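Long-range contact in tyrosine aminotransferase (Leishmania infantum, PDB 4IX8), which probably transfers the amino group of tyrosine to 2-oxoglutarate, as a pyridoxal phosphate-dependent aminotransferase: residues S68-N82 against R418-A431. Numbering follows the deposited sequence.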
loop_
_atom_site.group_PDB
_atom_site.type_symbol
_atom_site.label_atom_id
_atom_site.label_comp_id
_atom_site.label_asym_id
_atom_site.label_seq_id
_atom_site.Cartn_x
_atom_site.Cartn_y
_atom_site.Cartn_z
ATOM N N SER A 68 29.070 16.398 -13.505
ATOM C CA SER A 68 27.679 15.963 -13.615
ATOM C C SER A 68 27.263 15.122 -12.411
ATOM O O SER A 68 28.081 14.419 -11.821
ATOM C CB SER A 68 27.472 15.163 -14.909
ATOM O OG SER A 68 28.357 14.061 -14.987
ATOM N N ASN A 69 25.990 15.193 -12.043
ATOM C CA ASN A 69 25.480 14.378 -10.954
ATOM C C ASN A 69 25.386 12.924 -11.376
ATOM O O ASN A 69 24.580 12.577 -12.244
ATOM C CB ASN A 69 24.103 14.871 -10.499
ATOM C CG ASN A 69 23.581 14.126 -9.272
ATOM O OD1 ASN A 69 22.589 13.389 -9.351
ATOM N ND2 ASN A 69 24.241 14.322 -8.125
ATOM N N LEU A 70 26.165 12.071 -10.707
ATOM C CA LEU A 70 26.131 10.634 -10.949
ATOM C C LEU A 70 25.585 9.958 -9.703
ATOM O O LEU A 70 26.204 10.007 -8.651
ATOM C CB LEU A 70 27.514 10.087 -11.281
ATOM C CG LEU A 70 28.189 10.659 -12.524
ATOM C CD1 LEU A 70 29.565 10.055 -12.682
ATOM C CD2 LEU A 70 27.357 10.408 -13.779
ATOM N N ARG A 71 24.415 9.346 -9.818
ATOM C CA ARG A 71 23.751 8.773 -8.667
ATOM C C ARG A 71 23.914 7.265 -8.631
ATOM O O ARG A 71 23.427 6.568 -9.520
ATOM C CB ARG A 71 22.285 9.147 -8.672
ATOM C CG ARG A 71 22.049 10.572 -8.247
ATOM C CD ARG A 71 20.628 10.985 -8.535
ATOM N NE ARG A 71 19.747 10.684 -7.413
ATOM C CZ ARG A 71 19.404 11.564 -6.471
ATOM N NH1 ARG A 71 19.882 12.808 -6.518
ATOM N NH2 ARG A 71 18.599 11.207 -5.480
ATOM N N LEU A 72 24.641 6.786 -7.616
ATOM C CA LEU A 72 24.833 5.349 -7.354
ATOM C C LEU A 72 24.004 4.844 -6.197
ATOM O O LEU A 72 24.169 3.706 -5.773
ATOM C CB LEU A 72 26.299 5.050 -7.048
ATOM C CG LEU A 72 27.289 5.578 -8.057
ATOM C CD1 LEU A 72 28.624 4.933 -7.749
ATOM C CD2 LEU A 72 26.825 5.301 -9.505
ATOM N N SER A 73 23.077 5.684 -5.748
ATOM C CA SER A 73 22.271 5.477 -4.541
ATOM C C SER A 73 20.895 4.899 -4.790
ATOM O O SER A 73 20.184 4.499 -3.860
ATOM C CB SER A 73 22.091 6.817 -3.853
ATOM O OG SER A 73 21.846 7.814 -4.842
ATOM N N ILE A 74 20.483 4.887 -6.044
ATOM C CA ILE A 74 19.078 4.608 -6.370
ATOM C C ILE A 74 18.766 3.109 -6.456
ATOM O O ILE A 74 19.465 2.365 -7.118
ATOM C CB ILE A 74 18.698 5.298 -7.679
ATOM C CG1 ILE A 74 19.735 4.999 -8.807
ATOM C CG2 ILE A 74 18.529 6.808 -7.394
ATOM C CD1 ILE A 74 19.738 6.052 -9.956
ATOM N N GLY A 75 17.714 2.666 -5.772
ATOM C CA GLY A 75 17.401 1.241 -5.688
ATOM C C GLY A 75 16.268 0.833 -6.611
ATOM O O GLY A 75 15.526 -0.100 -6.313
ATOM N N ASP A 76 16.110 1.576 -7.693
ATOM C CA ASP A 76 15.025 1.371 -8.647
ATOM C C ASP A 76 15.595 0.905 -10.020
ATOM O O ASP A 76 16.313 1.612 -10.662
ATOM C CB ASP A 76 14.217 2.669 -8.769
ATOM C CG ASP A 76 13.020 2.547 -9.685
ATOM O OD1 ASP A 76 12.965 1.600 -10.501
ATOM O OD2 ASP A 76 12.138 3.427 -9.603
ATOM N N PRO A 77 15.234 -0.308 -10.452
ATOM C CA PRO A 77 15.848 -0.818 -11.675
ATOM C C PRO A 77 15.350 -0.139 -12.941
ATOM O O PRO A 77 15.924 -0.371 -13.989
ATOM C CB PRO A 77 15.462 -2.303 -11.666
ATOM C CG PRO A 77 14.173 -2.367 -10.819
ATOM C CD PRO A 77 14.346 -1.296 -9.784
ATOM N N THR A 78 14.373 0.749 -12.838
ATOM C CA THR A 78 13.795 1.352 -14.024
ATOM C C THR A 78 14.526 2.629 -14.415
ATOM O O THR A 78 14.211 3.192 -15.436
ATOM C CB THR A 78 12.303 1.719 -13.854
ATOM O OG1 THR A 78 12.178 2.724 -12.849
ATOM C CG2 THR A 78 11.481 0.510 -13.462
ATOM N N VAL A 79 15.512 3.075 -13.637
ATOM C CA VAL A 79 16.038 4.440 -13.806
ATOM C C VAL A 79 16.550 4.818 -15.211
ATOM O O VAL A 79 16.259 5.909 -15.690
ATOM C CB VAL A 79 17.163 4.691 -12.819
ATOM C CG1 VAL A 79 17.843 6.023 -13.084
ATOM C CG2 VAL A 79 16.566 4.691 -11.431
ATOM N N ASP A 80 17.304 3.940 -15.867
ATOM C CA ASP A 80 17.975 4.297 -17.118
ATOM C C ASP A 80 17.302 3.795 -18.389
ATOM O O ASP A 80 17.545 4.336 -19.456
ATOM C CB ASP A 80 19.408 3.789 -17.071
ATOM C CG ASP A 80 20.223 4.529 -16.057
ATOM O OD1 ASP A 80 20.468 5.719 -16.313
ATOM O OD2 ASP A 80 20.538 3.973 -14.982
ATOM N N GLY A 81 16.502 2.738 -18.281
ATOM C CA GLY A 81 15.826 2.162 -19.436
ATOM C C GLY A 81 16.649 0.998 -19.996
ATOM O O GLY A 81 16.227 0.331 -20.952
ATOM N N ASN A 82 17.844 0.783 -19.431
ATOM C CA ASN A 82 18.703 -0.311 -19.858
ATOM C C ASN A 82 18.075 -1.667 -19.492
ATOM O O ASN A 82 18.262 -2.649 -20.198
ATOM C CB ASN A 82 20.119 -0.156 -19.245
ATOM C CG ASN A 82 20.106 -0.138 -17.694
ATOM O OD1 ASN A 82 19.225 0.452 -17.072
ATOM N ND2 ASN A 82 21.105 -0.777 -17.073
ATOM N N ARG A 418 26.762 1.742 0.232
ATOM C CA ARG A 418 25.984 0.991 -0.728
ATOM C C ARG A 418 26.067 1.680 -2.068
ATOM O O ARG A 418 25.807 2.865 -2.161
ATOM C CB ARG A 418 24.488 0.850 -0.332
ATOM C CG ARG A 418 23.846 -0.304 -1.096
ATOM C CD ARG A 418 22.363 -0.352 -1.020
ATOM N NE ARG A 418 21.732 0.749 -1.733
ATOM C CZ ARG A 418 20.415 0.848 -1.904
ATOM N NH1 ARG A 418 19.586 -0.075 -1.407
ATOM N NH2 ARG A 418 19.926 1.862 -2.578
ATOM N N ALA A 419 26.411 0.914 -3.096
ATOM C CA ALA A 419 26.470 1.410 -4.455
ATOM C C ALA A 419 25.683 0.463 -5.328
ATOM O O ALA A 419 25.619 -0.756 -5.085
ATOM C CB ALA A 419 27.891 1.518 -4.933
ATOM N N THR A 420 25.068 1.045 -6.336
ATOM C CA THR A 420 24.194 0.333 -7.234
ATOM C C THR A 420 24.945 -0.216 -8.426
ATOM O O THR A 420 25.782 0.455 -9.002
ATOM C CB THR A 420 23.074 1.273 -7.688
ATOM O OG1 THR A 420 22.113 1.370 -6.609
ATOM C CG2 THR A 420 22.392 0.769 -8.915
ATOM N N VAL A 421 24.602 -1.438 -8.810
ATOM C CA VAL A 421 25.264 -2.145 -9.928
ATOM C C VAL A 421 24.451 -2.118 -11.264
ATOM O O VAL A 421 24.905 -2.599 -12.304
ATOM C CB VAL A 421 25.590 -3.589 -9.454
ATOM C CG1 VAL A 421 25.976 -4.501 -10.555
ATOM C CG2 VAL A 421 26.722 -3.530 -8.425
ATOM N N SER A 422 23.227 -1.614 -11.193
ATOM C CA SER A 422 22.224 -1.758 -12.237
ATOM C C SER A 422 22.288 -0.627 -13.234
ATOM O O SER A 422 21.498 -0.586 -14.166
ATOM C CB SER A 422 20.839 -1.808 -11.636
ATOM O OG SER A 422 20.511 -0.532 -11.141
ATOM N N ARG A 423 23.152 0.350 -13.001
ATOM C CA ARG A 423 23.292 1.408 -13.981
ATOM C C ARG A 423 24.201 1.024 -15.169
ATOM O O ARG A 423 24.920 0.015 -15.126
ATOM C CB ARG A 423 23.760 2.672 -13.264
ATOM C CG ARG A 423 22.740 3.044 -12.141
ATOM C CD ARG A 423 22.709 4.533 -11.896
ATOM N NE ARG A 423 22.222 5.248 -13.076
ATOM C CZ ARG A 423 22.246 6.569 -13.220
ATOM N NH1 ARG A 423 21.802 7.121 -14.336
ATOM N NH2 ARG A 423 22.745 7.343 -12.265
ATOM N N PRO A 424 24.156 1.827 -16.251
ATOM C CA PRO A 424 25.008 1.535 -17.415
ATOM C C PRO A 424 26.488 1.720 -17.107
ATOM O O PRO A 424 26.846 2.598 -16.322
ATOM C CB PRO A 424 24.517 2.541 -18.485
ATOM C CG PRO A 424 23.140 2.926 -18.064
ATOM C CD PRO A 424 23.185 2.898 -16.538
ATOM N N SER A 425 27.324 0.884 -17.718
ATOM C CA SER A 425 28.765 0.892 -17.464
ATOM C C SER A 425 29.411 2.256 -17.589
ATOM O O SER A 425 30.309 2.608 -16.824
ATOM C CB SER A 425 29.451 -0.075 -18.419
ATOM O OG SER A 425 29.061 -1.387 -18.073
ATOM N N ALA A 426 28.936 3.034 -18.546
ATOM C CA ALA A 426 29.512 4.341 -18.777
ATOM C C ALA A 426 29.308 5.203 -17.539
ATOM O O ALA A 426 30.198 5.927 -17.133
ATOM C CB ALA A 426 28.893 4.978 -20.014
ATOM N N VAL A 427 28.167 5.054 -16.877
ATOM C CA VAL A 427 27.921 5.827 -15.659
ATOM C C VAL A 427 28.834 5.312 -14.528
ATOM O O VAL A 427 29.512 6.089 -13.841
ATOM C CB VAL A 427 26.437 5.726 -15.243
ATOM C CG1 VAL A 427 26.185 6.343 -13.870
ATOM C CG2 VAL A 427 25.559 6.394 -16.298
ATOM N N LEU A 428 28.879 3.998 -14.360
ATOM C CA LEU A 428 29.660 3.414 -13.273
ATOM C C LEU A 428 31.145 3.729 -13.456
ATOM O O LEU A 428 31.792 4.213 -12.534
ATOM C CB LEU A 428 29.429 1.911 -13.215
ATOM C CG LEU A 428 27.971 1.532 -13.017
ATOM C CD1 LEU A 428 27.853 0.027 -12.848
ATOM C CD2 LEU A 428 27.325 2.251 -11.799
ATOM N N ASN A 429 31.664 3.469 -14.654
ATOM C CA ASN A 429 33.077 3.713 -14.959
ATOM C C ASN A 429 33.503 5.138 -14.666
ATOM O O ASN A 429 34.543 5.365 -14.060
ATOM C CB ASN A 429 33.375 3.369 -16.420
ATOM C CG ASN A 429 33.892 1.951 -16.578
ATOM O OD1 ASN A 429 34.761 1.523 -15.830
ATOM N ND2 ASN A 429 33.348 1.211 -17.536
ATOM N N GLU A 430 32.693 6.096 -15.082
ATOM C CA GLU A 430 32.979 7.482 -14.785
ATOM C C GLU A 430 32.937 7.756 -13.282
ATOM O O GLU A 430 33.762 8.493 -12.757
ATOM C CB GLU A 430 31.980 8.392 -15.485
ATOM C CG GLU A 430 32.359 9.862 -15.404
ATOM C CD GLU A 430 31.432 10.770 -16.209
ATOM O OE1 GLU A 430 30.461 10.271 -16.832
ATOM O OE2 GLU A 430 31.715 11.985 -16.267
ATOM N N ALA A 431 32.020 7.117 -12.574
ATOM C CA ALA A 431 31.833 7.425 -11.163
ATOM C C ALA A 431 32.970 6.812 -10.329
ATOM O O ALA A 431 33.455 7.411 -9.361
ATOM C CB ALA A 431 30.494 6.930 -10.690
HETATM O O HOH W 1 22.785 10.186 -11.938
HETATM O O HOH W 2 23.245 2.674 -3.544
#
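Arg423 grips the carboxylate of Asp80 side-on, NE to OD2 at 2.8 Å and NH1 to OD1 at 2.8 Å, each oxygen using its syn lone pair and the two planes only 14° apart. A bend at chi3 (64°) turns the guanidinium so that NH2 reaches Arg71 O at 2.9 Å. Arginine suits this place because one flat group ties two separated points of 68-82; a water joins NH2 to Asn69 O and Arg71 N. Ile74 CD1 and Val79 CG1 lie over one face, Val427 CG1 over the opposite face, toward its rim. Thr420 bonds through its backbone N to Leu72 O, and its hydroxyl adds a bond to Ile74 O from above the carbonyl plane. Arg418 NH2 meets Ser73 O at 2.9 Å, and Asn82 ND2 gives Ser422 O a nearly straight bond (170°). On the apolar side, Leu70 CD1 rests on Ala431, whose methyl also touches Leu72 CD1, and Leu72 CD2 touches Leu428 CD2 at 3.8 Å. Behind these, an Asx turn (Asp76 OD1 accepting from Thr78 N and OG1) shapes the approach to Asp80. As in related aminotransferases, an N-terminal segment thus completes the small C-terminal domain: edge strand 70-71, paired with 403-407, packs on helix 425-442, beside Tyr354 of helix 337-355.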